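Local coordinates for protein putative glycoside hydrolase (Parabacteroides distasonis ATCC 8503, PDB 3GYC) that is a putative glycoside hydrolase of the cellulase-like TIM-barrel kind, probably cleaving glycosidic bonds, though its substrate is not established, at residues 349-352 with 356-359; 310-315 with 321-326; 160-165 with 186-191; 197-202 with 206-211; 91-96 with 141-146. All coordinates share one frame; numbering follows the deposited sequence.

Contact 1 of 5, residues 349-352 with 356-359; sequences CGPQ and MWRD. With EDO (1,2-ethanediol), chain C.
Backbone, not a side chain, makes most of the bed for the W357 indole: the chain through G350 and P351 runs across one of its faces. P351 CA stands 3.8 Å from the centroid of the five-membered ring, only 8° off the ring normal, a CH-pi contact over the face. G350 CA makes a second, off-centre one, 4.1 Å from the centroid of the six-membered ring. The pyrrolidine ring reaches the same indole through CB, 3.9 Å from W357 NE1. At the far end C349 SG approaches the rim of the benzene half, 4.2 Å from W357 CZ3, as a sulfur-aromatic contact at the ring edge. With CG anti to the backbone N (chi1 -166°), the W357 side chain leaves the short helix 354-357 toward residues 349-351. No hydrogen bond joins the two segments; the indole is instead tied outward, NE1 to E45 OE1, and R49 makes a cation-pi contact with it. A CB on G350 would collide with Q352 OE1, so a side chain at this extended glycine would be crowded. A 1,2-ethanediol, probably from the crystallisation liquor, lies 3.2 Å from Q352 O through its O2, a weak bond. W357 also touches L46 and W22, so the contact packs the loop after the eighth strand against the first strand and helix 39-48, where a TIM barrel closes its circle.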
# COMPACT_ATOMS: atom_id res chain seq x y z
N CYS A 349 3.17 -9.73 3.68
CA CYS A 349 3.78 -9.60 4.96
C CYS A 349 2.72 -9.50 6.08
O CYS A 349 2.64 -8.49 6.80
CB CYS A 349 4.68 -8.39 4.95
SG CYS A 349 5.82 -8.41 6.31
N GLY A 350 2.00 -10.59 6.26
CA GLY A 350 0.96 -10.69 7.27
C GLY A 350 0.67 -12.13 7.64
O GLY A 350 1.04 -13.05 6.92
N PRO A 351 -0.07 -12.33 8.75
CA PRO A 351 -0.25 -13.65 9.31
C PRO A 351 -1.08 -14.66 8.49
O PRO A 351 -0.92 -15.87 8.69
CB PRO A 351 -0.84 -13.36 10.70
CG PRO A 351 -1.39 -12.01 10.61
CD PRO A 351 -0.57 -11.27 9.66
N GLN A 352 -1.84 -14.22 7.49
CA GLN A 352 -2.54 -15.16 6.63
C GLN A 352 -1.68 -15.76 5.50
O GLN A 352 -2.17 -16.58 4.75
CB GLN A 352 -3.82 -14.54 6.04
CG GLN A 352 -3.67 -13.54 4.85
CD GLN A 352 -3.34 -12.11 5.20
OE1 GLN A 352 -2.48 -11.80 6.07
NE2 GLN A 352 -4.02 -11.19 4.51
N MSE A 356 5.13 -16.84 3.92
CA MSE A 356 5.91 -15.63 4.00
C MSE A 356 6.16 -15.17 5.45
O MSE A 356 7.26 -14.69 5.79
CB MSE A 356 5.26 -14.53 3.20
CG MSE A 356 6.04 -13.22 3.26
SE MSE A 356 7.78 -13.25 2.50
CE MSE A 356 7.18 -13.25 0.62
N TRP A 357 5.15 -15.30 6.30
CA TRP A 357 5.26 -14.81 7.66
C TRP A 357 6.17 -15.63 8.57
O TRP A 357 6.72 -15.10 9.52
CB TRP A 357 3.86 -14.82 8.27
CG TRP A 357 3.59 -14.07 9.56
CD1 TRP A 357 3.12 -14.60 10.74
CD2 TRP A 357 3.64 -12.65 9.78
NE1 TRP A 357 2.90 -13.59 11.67
CE2 TRP A 357 3.22 -12.40 11.10
CE3 TRP A 357 4.06 -11.58 9.01
CZ2 TRP A 357 3.18 -11.12 11.65
CZ3 TRP A 357 4.03 -10.32 9.54
CH2 TRP A 357 3.58 -10.10 10.86
N ARG A 358 6.32 -16.91 8.27
CA ARG A 358 6.97 -17.80 9.21
C ARG A 358 8.47 -17.67 9.47
O ARG A 358 8.88 -17.85 10.63
CB ARG A 358 6.65 -19.26 8.88
CG ARG A 358 7.24 -19.75 7.58
CD ARG A 358 6.84 -21.25 7.29
NE ARG A 358 5.51 -21.63 7.83
CZ ARG A 358 4.93 -22.83 7.65
NH1 ARG A 358 5.50 -23.74 6.88
NH2 ARG A 358 3.76 -23.09 8.22
N ASP A 359 9.28 -17.37 8.47
CA ASP A 359 10.78 -17.35 8.62
C ASP A 359 11.19 -16.02 9.33
O ASP A 359 11.51 -15.05 8.66
CB ASP A 359 11.39 -17.53 7.21
CG ASP A 359 12.90 -17.56 7.17
OD1 ASP A 359 13.59 -17.34 8.21
OD2 ASP A 359 13.41 -17.80 6.04
C1 EDO C . -2.71 -19.90 4.97
O1 EDO C . -2.77 -21.38 4.89
C2 EDO C . -3.96 -19.21 5.51
O2 EDO C . -4.71 -18.49 4.51

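Contact 2 of 5, residues 310-315 with 321-326; sequences VDYKDW and DWVKDL
Y312 lays one face of its phenol ring on V323, whose CG2 methyl sits 4.0 Å from the ring centroid and 17° off the normal, a CH-pi contact offset toward the CZ rim. The two side chains come from opposite directions, and V323 CG2 is 3.9 Å from Y312 CZ. The same methyl also stands 3.8 Å above the plane of the neighbouring W322 indole, over its centre, so it touches the faces of both rings. Y312 OH comes within 3.7 Å of W322 NE1, too far for a direct bond, and a water bridges the gap. That water donates to Y312 OH at 2.8 Å and accepts from W322 NE1 at 3.0 Å, lying in the indole plane at the ring edge. The hydroxyl is further bonded to K319 O. The contact thus joins the loop after the seventh strand of the TIM barrel, 301-303, to the first turns of helix 321-337. A phenylalanine in place of Y312 would probably leave both the bridging water and K319 O without the hydroxyl they share. W322 holds CG between its backbone N and carbonyl carbon (chi1 63°), which brings the indole across to the tyrosine. R273 of helix 259-273, with E269, touches the indole from outside and forms a salt bridge with D321 OD1. On the loop side L318 and F348 pack on Y312, and the D314 carboxylate accepts from the backbone N atoms of A354 and G355.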
# COMPACT_ATOMS: atom_id res chain seq x y z
N VAL A 310 2.53 -10.11 -7.97
CA VAL A 310 1.47 -9.29 -7.41
C VAL A 310 0.52 -10.12 -6.49
O VAL A 310 0.25 -9.74 -5.35
CB VAL A 310 0.65 -8.57 -8.52
CG1 VAL A 310 -0.44 -7.69 -7.93
CG2 VAL A 310 1.58 -7.74 -9.36
N ASP A 311 0.08 -11.27 -7.00
CA ASP A 311 -0.85 -12.16 -6.28
C ASP A 311 -0.16 -13.50 -5.97
O ASP A 311 0.50 -14.09 -6.82
CB ASP A 311 -2.06 -12.45 -7.17
CG ASP A 311 -2.89 -11.21 -7.48
OD1 ASP A 311 -2.74 -10.24 -6.74
OD2 ASP A 311 -3.73 -11.25 -8.44
N TYR A 312 -0.28 -13.95 -4.74
CA TYR A 312 0.28 -15.22 -4.32
C TYR A 312 -0.44 -15.59 -3.06
O TYR A 312 -1.06 -14.74 -2.45
CB TYR A 312 1.78 -15.10 -3.99
CG TYR A 312 2.57 -16.38 -4.37
CD1 TYR A 312 2.65 -16.79 -5.69
CD2 TYR A 312 3.26 -17.13 -3.41
CE1 TYR A 312 3.42 -17.91 -6.10
CE2 TYR A 312 4.03 -18.27 -3.79
CZ TYR A 312 4.09 -18.67 -5.16
OH TYR A 312 4.85 -19.78 -5.58
N LYS A 313 -0.37 -16.84 -2.68
CA LYS A 313 -1.05 -17.30 -1.47
C LYS A 313 -0.51 -18.64 -1.06
O LYS A 313 0.16 -19.31 -1.83
CB LYS A 313 -2.58 -17.43 -1.70
CG LYS A 313 -3.00 -18.37 -2.81
CD LYS A 313 -4.48 -18.17 -3.16
CE LYS A 313 -4.97 -19.08 -4.25
NZ LYS A 313 -6.43 -18.87 -4.55
N ASP A 314 -0.78 -19.02 0.18
CA ASP A 314 -0.50 -20.37 0.66
C ASP A 314 -1.38 -21.32 -0.15
O ASP A 314 -2.60 -21.19 -0.16
CB ASP A 314 -0.87 -20.48 2.13
CG ASP A 314 0.04 -19.66 3.03
OD1 ASP A 314 1.23 -19.43 2.68
OD2 ASP A 314 -0.45 -19.29 4.14
N TRP A 315 -0.79 -22.32 -0.78
CA TRP A 315 -1.56 -23.16 -1.69
C TRP A 315 -0.77 -24.41 -1.99
O TRP A 315 0.45 -24.38 -1.91
CB TRP A 315 -1.75 -22.38 -2.97
CG TRP A 315 -2.92 -22.73 -3.81
CD1 TRP A 315 -2.89 -23.19 -5.09
CD2 TRP A 315 -4.31 -22.58 -3.48
NE1 TRP A 315 -4.16 -23.36 -5.57
CE2 TRP A 315 -5.05 -23.00 -4.61
CE3 TRP A 315 -5.01 -22.14 -2.35
CZ2 TRP A 315 -6.44 -22.98 -4.64
CZ3 TRP A 315 -6.40 -22.14 -2.39
CH2 TRP A 315 -7.10 -22.57 -3.52
N ASP A 321 9.95 -19.87 -1.80
CA ASP A 321 11.37 -19.55 -1.84
C ASP A 321 11.84 -18.57 -2.91
O ASP A 321 12.51 -17.57 -2.59
CB ASP A 321 12.28 -20.80 -1.77
CG ASP A 321 12.12 -21.77 -2.94
OD1 ASP A 321 11.34 -21.57 -3.91
OD2 ASP A 321 12.83 -22.79 -2.86
N TRP A 322 11.46 -18.80 -4.16
CA TRP A 322 11.87 -17.91 -5.24
C TRP A 322 11.22 -16.53 -5.18
O TRP A 322 11.81 -15.52 -5.64
CB TRP A 322 11.67 -18.58 -6.60
CG TRP A 322 10.26 -18.88 -6.93
CD1 TRP A 322 9.52 -19.97 -6.53
CD2 TRP A 322 9.40 -18.11 -7.77
NE1 TRP A 322 8.24 -19.90 -7.05
CE2 TRP A 322 8.14 -18.77 -7.81
CE3 TRP A 322 9.56 -16.91 -8.48
CZ2 TRP A 322 7.08 -18.27 -8.54
CZ3 TRP A 322 8.49 -16.42 -9.19
CH2 TRP A 322 7.26 -17.09 -9.21
N VAL A 323 10.02 -16.47 -4.58
CA VAL A 323 9.32 -15.22 -4.39
C VAL A 323 10.05 -14.40 -3.31
O VAL A 323 10.27 -13.18 -3.49
CB VAL A 323 7.83 -15.47 -3.99
CG1 VAL A 323 7.17 -14.18 -3.69
CG2 VAL A 323 7.11 -16.23 -5.15
N LYS A 324 10.49 -15.07 -2.24
CA LYS A 324 11.26 -14.41 -1.17
C LYS A 324 12.60 -13.88 -1.72
O LYS A 324 13.08 -12.84 -1.31
CB LYS A 324 11.46 -15.35 0.04
CG LYS A 324 10.20 -15.61 0.87
CD LYS A 324 10.30 -16.75 1.89
CE LYS A 324 11.43 -16.55 2.89
NZ LYS A 324 11.59 -17.68 3.87
N ASP A 325 13.21 -14.65 -2.62
CA ASP A 325 14.44 -14.21 -3.25
C ASP A 325 14.26 -12.87 -3.96
O ASP A 325 15.11 -11.98 -3.85
CB ASP A 325 14.93 -15.27 -4.25
CG ASP A 325 15.58 -16.49 -3.58
OD1 ASP A 325 15.86 -16.45 -2.37
OD2 ASP A 325 15.86 -17.50 -4.28
N LEU A 326 13.18 -12.74 -4.73
CA LEU A 326 12.88 -11.52 -5.46
C LEU A 326 12.54 -10.39 -4.47
O LEU A 326 12.90 -9.23 -4.70
CB LEU A 326 11.74 -11.72 -6.48
CG LEU A 326 12.06 -12.48 -7.78
CD1 LEU A 326 10.79 -12.97 -8.49
CD2 LEU A 326 12.93 -11.58 -8.69
O HOH W 1 6.03 -21.97 -6.84

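Contact 3 of 5, residues 160-165 with 186-191; sequences NEWPGD and EESLRW
W162, in the loop leaving the fourth strand of the TIM barrel, is met by S188 and W191 of helix 186-200. The segment starts with N160, whose OD1 is bonded to R55 NH2. E161 follows in a left-handed backbone conformation, its OE2 bonded to H234 ND1, while N160 ND2 makes a weak bond to OE1. An Asn-Glu pair at the end of strand four is consistent with clan GH-A glycosidases, in which that glutamate serves as acid/base. W162 comes next, and with CG anti to the backbone N (chi1 -178°) its indole extends to the helix. NE1 donates to S188 OG at 2.8 Å with an N-H...O angle of 143°, the oxygen lying near the indole plane; S188 OG is also bonded to W183 O, so two partners fix the hydroxyl. The benzene half of W162 reaches over one face of W191, CH2 lying 3.4 Å from W191 NE1. The two indoles are neither stacked nor edge-to-face, their planes meeting at 37° with W162 CZ2 3.6 Å from W191 CD1. F171 meets both tryptophans, and Y210 presents an edge-to-face ring to W162. P163, after a cis peptide bond, folds back on its predecessor: its CB stands 3.5 Å above the W162 indole plane, toward the rim. G164 then closes the turn, its N bonded to E161 O at 2.9 Å.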
# COMPACT_ATOMS: atom_id res chain seq x y z
N ASN A 160 -5.75 4.13 -2.79
CA ASN A 160 -4.89 3.08 -3.33
C ASN A 160 -4.93 3.04 -4.84
O ASN A 160 -6.01 2.95 -5.43
CB ASN A 160 -5.35 1.72 -2.83
CG ASN A 160 -4.58 0.58 -3.46
OD1 ASN A 160 -3.41 0.33 -3.12
ND2 ASN A 160 -5.24 -0.15 -4.38
N GLU A 161 -3.75 3.06 -5.47
CA GLU A 161 -3.63 2.86 -6.94
C GLU A 161 -4.55 3.72 -7.76
O GLU A 161 -5.26 3.28 -8.68
CB GLU A 161 -3.76 1.38 -7.29
CG GLU A 161 -2.61 0.63 -6.64
CD GLU A 161 -2.64 -0.88 -6.79
OE1 GLU A 161 -3.73 -1.44 -7.09
OE2 GLU A 161 -1.56 -1.48 -6.55
N TRP A 162 -4.52 5.00 -7.41
CA TRP A 162 -5.26 6.01 -8.14
C TRP A 162 -4.82 6.05 -9.61
O TRP A 162 -3.63 5.99 -9.91
CB TRP A 162 -5.01 7.37 -7.50
CG TRP A 162 -5.76 8.55 -8.14
CD1 TRP A 162 -5.28 9.43 -9.06
CD2 TRP A 162 -7.11 8.95 -7.86
NE1 TRP A 162 -6.25 10.35 -9.38
CE2 TRP A 162 -7.38 10.08 -8.66
CE3 TRP A 162 -8.12 8.46 -7.02
CZ2 TRP A 162 -8.61 10.73 -8.64
CZ3 TRP A 162 -9.34 9.09 -7.00
CH2 TRP A 162 -9.58 10.22 -7.82
N PRO A 163 -5.78 6.18 -10.55
CA PRO A 163 -7.22 6.30 -10.34
C PRO A 163 -7.97 5.05 -10.80
O PRO A 163 -9.00 5.18 -11.44
CB PRO A 163 -7.57 7.50 -11.22
CG PRO A 163 -6.71 7.33 -12.40
CD PRO A 163 -5.43 6.67 -11.89
N GLY A 164 -7.47 3.86 -10.50
CA GLY A 164 -8.13 2.61 -10.94
C GLY A 164 -9.61 2.53 -10.55
O GLY A 164 -9.97 2.77 -9.39
N ASP A 165 -10.46 2.15 -11.50
CA ASP A 165 -11.90 2.09 -11.20
C ASP A 165 -12.33 1.06 -10.14
O ASP A 165 -13.43 1.16 -9.60
CB ASP A 165 -12.76 1.97 -12.47
CG ASP A 165 -12.41 0.76 -13.32
OD1 ASP A 165 -11.69 -0.14 -12.85
OD2 ASP A 165 -12.89 0.72 -14.49
N GLU A 186 -4.85 15.20 -17.10
CA GLU A 186 -5.28 16.48 -16.52
C GLU A 186 -6.44 16.41 -15.53
O GLU A 186 -6.44 17.13 -14.53
CB GLU A 186 -5.58 17.53 -17.62
N GLU A 187 -7.44 15.59 -15.81
CA GLU A 187 -8.61 15.48 -14.92
C GLU A 187 -8.20 14.92 -13.56
O GLU A 187 -8.75 15.31 -12.53
CB GLU A 187 -9.70 14.57 -15.49
CG GLU A 187 -10.21 14.93 -16.89
CD GLU A 187 -9.33 14.40 -18.00
OE1 GLU A 187 -8.12 14.75 -18.02
OE2 GLU A 187 -9.86 13.65 -18.87
N SER A 188 -7.26 13.99 -13.58
CA SER A 188 -6.76 13.36 -12.36
C SER A 188 -5.94 14.35 -11.53
O SER A 188 -6.20 14.53 -10.33
CB SER A 188 -5.93 12.11 -12.70
OG SER A 188 -5.20 11.64 -11.58
N LEU A 189 -4.97 14.98 -12.18
CA LEU A 189 -4.13 15.98 -11.54
C LEU A 189 -4.96 17.07 -10.86
O LEU A 189 -4.65 17.46 -9.73
CB LEU A 189 -3.17 16.63 -12.54
CG LEU A 189 -2.12 15.71 -13.15
CD1 LEU A 189 -1.35 16.47 -14.20
CD2 LEU A 189 -1.20 15.11 -12.09
N ARG A 190 -6.01 17.53 -11.53
CA ARG A 190 -6.86 18.60 -11.02
C ARG A 190 -7.64 18.16 -9.79
O ARG A 190 -7.77 18.91 -8.83
CB ARG A 190 -7.84 19.08 -12.09
CG ARG A 190 -8.56 20.36 -11.72
N TRP A 191 -8.19 16.97 -9.85
CA TRP A 191 -8.91 16.40 -8.73
C TRP A 191 -8.00 16.28 -7.52
O TRP A 191 -8.35 16.70 -6.42
CB TRP A 191 -9.40 15.00 -9.12
CG TRP A 191 -10.04 14.24 -8.03
CD1 TRP A 191 -9.43 13.74 -6.93
CD2 TRP A 191 -11.41 13.85 -7.94
NE1 TRP A 191 -10.33 13.09 -6.15
CE2 TRP A 191 -11.56 13.14 -6.75
CE3 TRP A 191 -12.52 14.05 -8.77
CZ2 TRP A 191 -12.79 12.59 -6.35
CZ3 TRP A 191 -13.75 13.51 -8.37
CH2 TRP A 191 -13.87 12.80 -7.17

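Contact 4 of 5, residues 197-202 with 206-211; sequences EKMRQV and MPFLYS
M199 and F208, 8.1 Å apart at their CA atoms, face each other where the end of helix 186-200 doubles back through a short turn into strand 208-209. This is the alpha-to-beta return of a TIM barrel, here leading into the fifth strand. F208 turns its ring toward the helix, and M199, a selenomethionine, covers one face: CB lies 3.7 Å from the ring centroid, 17° off the normal. Bends at chi2 and chi3 (-55° and -59°) fold the M199 chain back along the ring, bringing CE within 3.4 Å of F208 CE1, a Met-aromatic contact with the selenium placed obliquely. The other face is taken by M206 CG, 3.7 Å above the plane, so the phenyl is clamped between two selenomethionines. Replacing F208 by an alanine is likely to leave a gap between these two chains and M199 freer to turn. R200 runs past the ring in the opposite direction; its NH2 forms a salt bridge with D229 OD2 and a hydrogen bond to F227 O. A water lying in the guanidinium plane is 3.0 Å from R200 NE and links it to M206 O.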
# COMPACT_ATOMS: atom_id res chain seq x y z
N GLU A 197 -5.62 20.45 -1.33
CA GLU A 197 -5.71 21.83 -0.84
C GLU A 197 -6.70 21.89 0.31
O GLU A 197 -6.42 22.51 1.34
CB GLU A 197 -6.12 22.79 -1.96
CG GLU A 197 -5.00 23.05 -2.94
CD GLU A 197 -5.42 23.86 -4.16
OE1 GLU A 197 -6.59 23.75 -4.63
OE2 GLU A 197 -4.54 24.60 -4.67
N LYS A 198 -7.83 21.22 0.16
CA LYS A 198 -8.86 21.21 1.19
C LYS A 198 -8.26 20.54 2.46
O LYS A 198 -8.47 21.01 3.57
CB LYS A 198 -10.12 20.47 0.68
CG LYS A 198 -11.47 21.19 0.94
N MSE A 199 -7.48 19.47 2.29
CA MSE A 199 -6.89 18.77 3.46
C MSE A 199 -5.96 19.68 4.25
O MSE A 199 -6.04 19.77 5.48
CB MSE A 199 -6.10 17.54 3.01
CG MSE A 199 -6.90 16.46 2.28
SE MSE A 199 -8.42 15.83 3.27
CE MSE A 199 -7.46 15.17 4.85
N ARG A 200 -5.11 20.39 3.52
CA ARG A 200 -4.11 21.26 4.13
C ARG A 200 -4.64 22.52 4.82
O ARG A 200 -3.92 23.14 5.61
CB ARG A 200 -3.03 21.59 3.12
CG ARG A 200 -2.28 20.34 2.71
CD ARG A 200 -1.12 20.61 1.78
NE ARG A 200 -0.45 19.36 1.40
CZ ARG A 200 -0.37 18.86 0.17
NH1 ARG A 200 -0.87 19.48 -0.86
NH2 ARG A 200 0.25 17.71 -0.01
N GLN A 201 -5.88 22.90 4.53
CA GLN A 201 -6.51 24.01 5.24
C GLN A 201 -6.73 23.65 6.70
O GLN A 201 -6.88 24.52 7.55
CB GLN A 201 -7.88 24.31 4.65
CG GLN A 201 -7.86 24.92 3.29
CD GLN A 201 -9.24 25.08 2.73
OE1 GLN A 201 -10.20 24.51 3.26
NE2 GLN A 201 -9.36 25.84 1.66
N VAL A 202 -6.81 22.35 6.97
CA VAL A 202 -7.01 21.84 8.31
C VAL A 202 -5.73 21.17 8.87
O VAL A 202 -5.39 21.36 10.05
CB VAL A 202 -8.20 20.85 8.30
CG1 VAL A 202 -8.41 20.26 9.65
CG2 VAL A 202 -9.50 21.56 7.77
N MSE A 206 0.50 17.52 7.80
CA MSE A 206 0.35 16.08 7.55
C MSE A 206 0.82 15.76 6.10
O MSE A 206 0.50 16.49 5.18
CB MSE A 206 -1.11 15.64 7.78
CG MSE A 206 -1.42 14.18 7.51
SE MSE A 206 -0.58 12.98 8.79
CE MSE A 206 -1.86 13.13 10.29
N PRO A 207 1.65 14.71 5.91
CA PRO A 207 2.03 14.34 4.55
C PRO A 207 0.85 13.69 3.83
O PRO A 207 0.31 12.68 4.31
CB PRO A 207 3.17 13.34 4.73
CG PRO A 207 3.57 13.44 6.14
CD PRO A 207 2.46 14.04 6.92
N PHE A 208 0.45 14.28 2.72
CA PHE A 208 -0.66 13.77 1.90
C PHE A 208 -0.19 13.37 0.52
O PHE A 208 0.70 13.99 -0.06
CB PHE A 208 -1.73 14.84 1.73
CG PHE A 208 -2.50 15.15 2.99
CD1 PHE A 208 -3.42 14.24 3.51
CD2 PHE A 208 -2.34 16.36 3.63
CE1 PHE A 208 -4.15 14.51 4.66
CE2 PHE A 208 -3.05 16.63 4.79
CZ PHE A 208 -3.95 15.69 5.31
N LEU A 209 -0.84 12.35 -0.02
CA LEU A 209 -0.54 11.86 -1.36
C LEU A 209 -1.70 11.02 -1.89
O LEU A 209 -2.70 10.86 -1.21
CB LEU A 209 0.69 10.94 -1.30
CG LEU A 209 0.45 9.56 -0.66
CD1 LEU A 209 1.37 8.53 -1.29
CD2 LEU A 209 0.56 9.65 0.87
N TYR A 210 -1.53 10.52 -3.12
CA TYR A 210 -2.35 9.47 -3.70
C TYR A 210 -1.33 8.44 -4.18
O TYR A 210 -0.26 8.84 -4.70
CB TYR A 210 -3.18 9.93 -4.87
CG TYR A 210 -4.44 10.72 -4.60
CD1 TYR A 210 -4.39 12.01 -4.12
CD2 TYR A 210 -5.69 10.20 -4.94
CE1 TYR A 210 -5.56 12.78 -3.94
CE2 TYR A 210 -6.85 10.94 -4.76
CZ TYR A 210 -6.79 12.22 -4.27
OH TYR A 210 -7.93 12.94 -4.09
N SER A 211 -1.60 7.15 -4.00
CA SER A 211 -0.64 6.11 -4.39
C SER A 211 -0.93 5.58 -5.80
O SER A 211 -2.08 5.49 -6.21
CB SER A 211 -0.61 4.95 -3.39
OG SER A 211 -1.85 4.29 -3.26
O HOH W 2 0.68 18.80 4.08

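Contact 5 of 5, residues 91-96 with 141-146; sequences QVQPNL and LRSIEE
Q93 and S143 supply the one hydrogen bond of this contact, and L96 and I144 its apolar part. In the polar group, Q93 NE2 donates to S143 OG at 3.0 Å with an N-H...O angle of 141°, the oxygen lying near the amide plane. The bend at chi2 (-72°) turns the glutamine amide to the helix. Both ends of the bond have second partners: S143 OG is also bonded to I140 O within its own helix, and Q93 NE2 to N97 OD1. N97 ND2 in turn reaches S143 O, so that one asparagine serves both segments. Behind the glutamine, Q91 NE2 grips Q93 O at 2.8 Å in an almost straight bond (173°), spanning the residues just before the cis peptide bond to P94. In the apolar group, L96 CD2 meets I144 CD1 methyl to methyl at 4.1 Å, a light touch. I63 packs on Q93, L96 and S143 alike, while L112 of strand 109-113 lies against I144. The contact therefore seats the start of helix 95-105 against the end of helix 130-146, consecutive main helices in the outer layer of a TIM barrel.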
# COMPACT_ATOMS: atom_id res chain seq x y z
N GLN A 91 -17.47 -3.25 11.72
CA GLN A 91 -17.79 -2.02 12.44
C GLN A 91 -16.43 -1.30 12.57
O GLN A 91 -15.48 -1.78 13.23
CB GLN A 91 -18.46 -2.27 13.79
CG GLN A 91 -18.85 -0.99 14.45
CD GLN A 91 -19.36 -1.14 15.85
OE1 GLN A 91 -20.11 -2.05 16.18
NE2 GLN A 91 -19.02 -0.17 16.68
N VAL A 92 -16.33 -0.13 11.93
CA VAL A 92 -15.03 0.53 11.77
C VAL A 92 -14.55 1.25 13.03
O VAL A 92 -13.38 1.15 13.37
CB VAL A 92 -14.98 1.42 10.53
CG1 VAL A 92 -13.59 1.97 10.28
CG2 VAL A 92 -15.42 0.64 9.30
N GLN A 93 -15.43 1.95 13.72
CA GLN A 93 -15.08 2.59 15.00
C GLN A 93 -15.94 1.97 16.08
O GLN A 93 -17.14 1.72 15.85
CB GLN A 93 -15.27 4.10 14.96
CG GLN A 93 -14.29 4.89 14.14
CD GLN A 93 -12.89 4.97 14.75
OE1 GLN A 93 -12.51 4.13 15.59
NE2 GLN A 93 -12.12 5.98 14.34
N PRO A 94 -15.38 1.79 17.29
CA PRO A 94 -14.02 2.16 17.76
C PRO A 94 -12.86 1.23 17.37
O PRO A 94 -11.74 1.45 17.83
CB PRO A 94 -14.20 2.20 19.29
CG PRO A 94 -15.26 1.14 19.56
CD PRO A 94 -16.23 1.27 18.39
N ASN A 95 -13.12 0.19 16.59
CA ASN A 95 -12.06 -0.75 16.14
C ASN A 95 -10.82 -0.08 15.57
O ASN A 95 -9.70 -0.47 15.93
CB ASN A 95 -12.58 -1.79 15.16
CG ASN A 95 -13.24 -2.96 15.85
OD1 ASN A 95 -13.03 -3.15 17.04
ND2 ASN A 95 -14.06 -3.76 15.09
N LEU A 96 -10.99 0.98 14.77
CA LEU A 96 -9.83 1.66 14.20
C LEU A 96 -9.01 2.30 15.30
O LEU A 96 -7.79 2.10 15.37
CB LEU A 96 -10.24 2.67 13.12
CG LEU A 96 -9.12 3.53 12.55
CD1 LEU A 96 -8.00 2.65 11.86
CD2 LEU A 96 -9.67 4.61 11.60
N LEU A 141 -10.10 11.86 10.06
CA LEU A 141 -8.96 12.39 10.82
C LEU A 141 -9.40 12.95 12.14
O LEU A 141 -8.70 12.77 13.12
CB LEU A 141 -8.13 13.39 10.01
CG LEU A 141 -7.41 12.78 8.80
CD1 LEU A 141 -6.73 13.84 7.99
CD2 LEU A 141 -6.38 11.67 9.26
N ARG A 142 -10.56 13.63 12.19
CA ARG A 142 -11.12 14.16 13.45
C ARG A 142 -11.51 12.99 14.38
O ARG A 142 -11.31 13.09 15.59
CB ARG A 142 -12.30 15.12 13.17
CG ARG A 142 -12.68 16.07 14.30
N SER A 143 -12.03 11.89 13.84
CA SER A 143 -12.36 10.71 14.67
C SER A 143 -11.11 10.13 15.35
O SER A 143 -11.19 9.67 16.49
CB SER A 143 -13.11 9.58 13.90
OG SER A 143 -12.28 8.75 13.09
N ILE A 144 -9.97 10.21 14.67
CA ILE A 144 -8.69 9.72 15.21
C ILE A 144 -8.16 10.71 16.23
O ILE A 144 -7.69 10.35 17.30
CB ILE A 144 -7.69 9.50 14.08
CG1 ILE A 144 -8.20 8.34 13.20
CG2 ILE A 144 -6.28 9.29 14.65
CD1 ILE A 144 -7.44 8.07 11.94
N GLU A 145 -8.27 11.99 15.91
CA GLU A 145 -7.79 13.02 16.81
C GLU A 145 -8.64 13.04 18.14
O GLU A 145 -8.16 13.47 19.19
CB GLU A 145 -7.84 14.36 16.07
CG GLU A 145 -6.83 15.40 16.50
CD GLU A 145 -6.88 16.67 15.63
OE1 GLU A 145 -7.77 16.78 14.73
OE2 GLU A 145 -6.04 17.58 15.86
N GLU A 146 -9.88 12.55 18.08
CA GLU A 146 -10.76 12.53 19.28
C GLU A 146 -10.09 11.72 20.41
O GLU A 146 -10.16 12.12 21.57
CB GLU A 146 -12.16 11.95 18.96
CG GLU A 146 -13.17 11.96 20.12

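In the fold
Two groups emerge. Contacts 1 and 2, centred 11 Å apart, are joined by a salt bridge, K324 NZ to D359 OD2 at 2.8 Å, and follow the eighth and seventh strands of the barrel. Contacts 3 and 4 share helix 186-200, with centres 15 Å apart, and W162 N lies 2.8 Å from S211 O in a probable hydrogen bond between neighbouring strand ends. Contact 5 joins this second group through M199 CE, 3.5 Å from L141 CD1. Contacts 1 and 3 lie on opposite sides of the chain's centre, their centres about 32 Å apart. Contact 3 includes N160 and E161, a pair consistent with the clan GH-A acid/base motif, and contact 2 comes within about 6 Å of it at the nearest atoms.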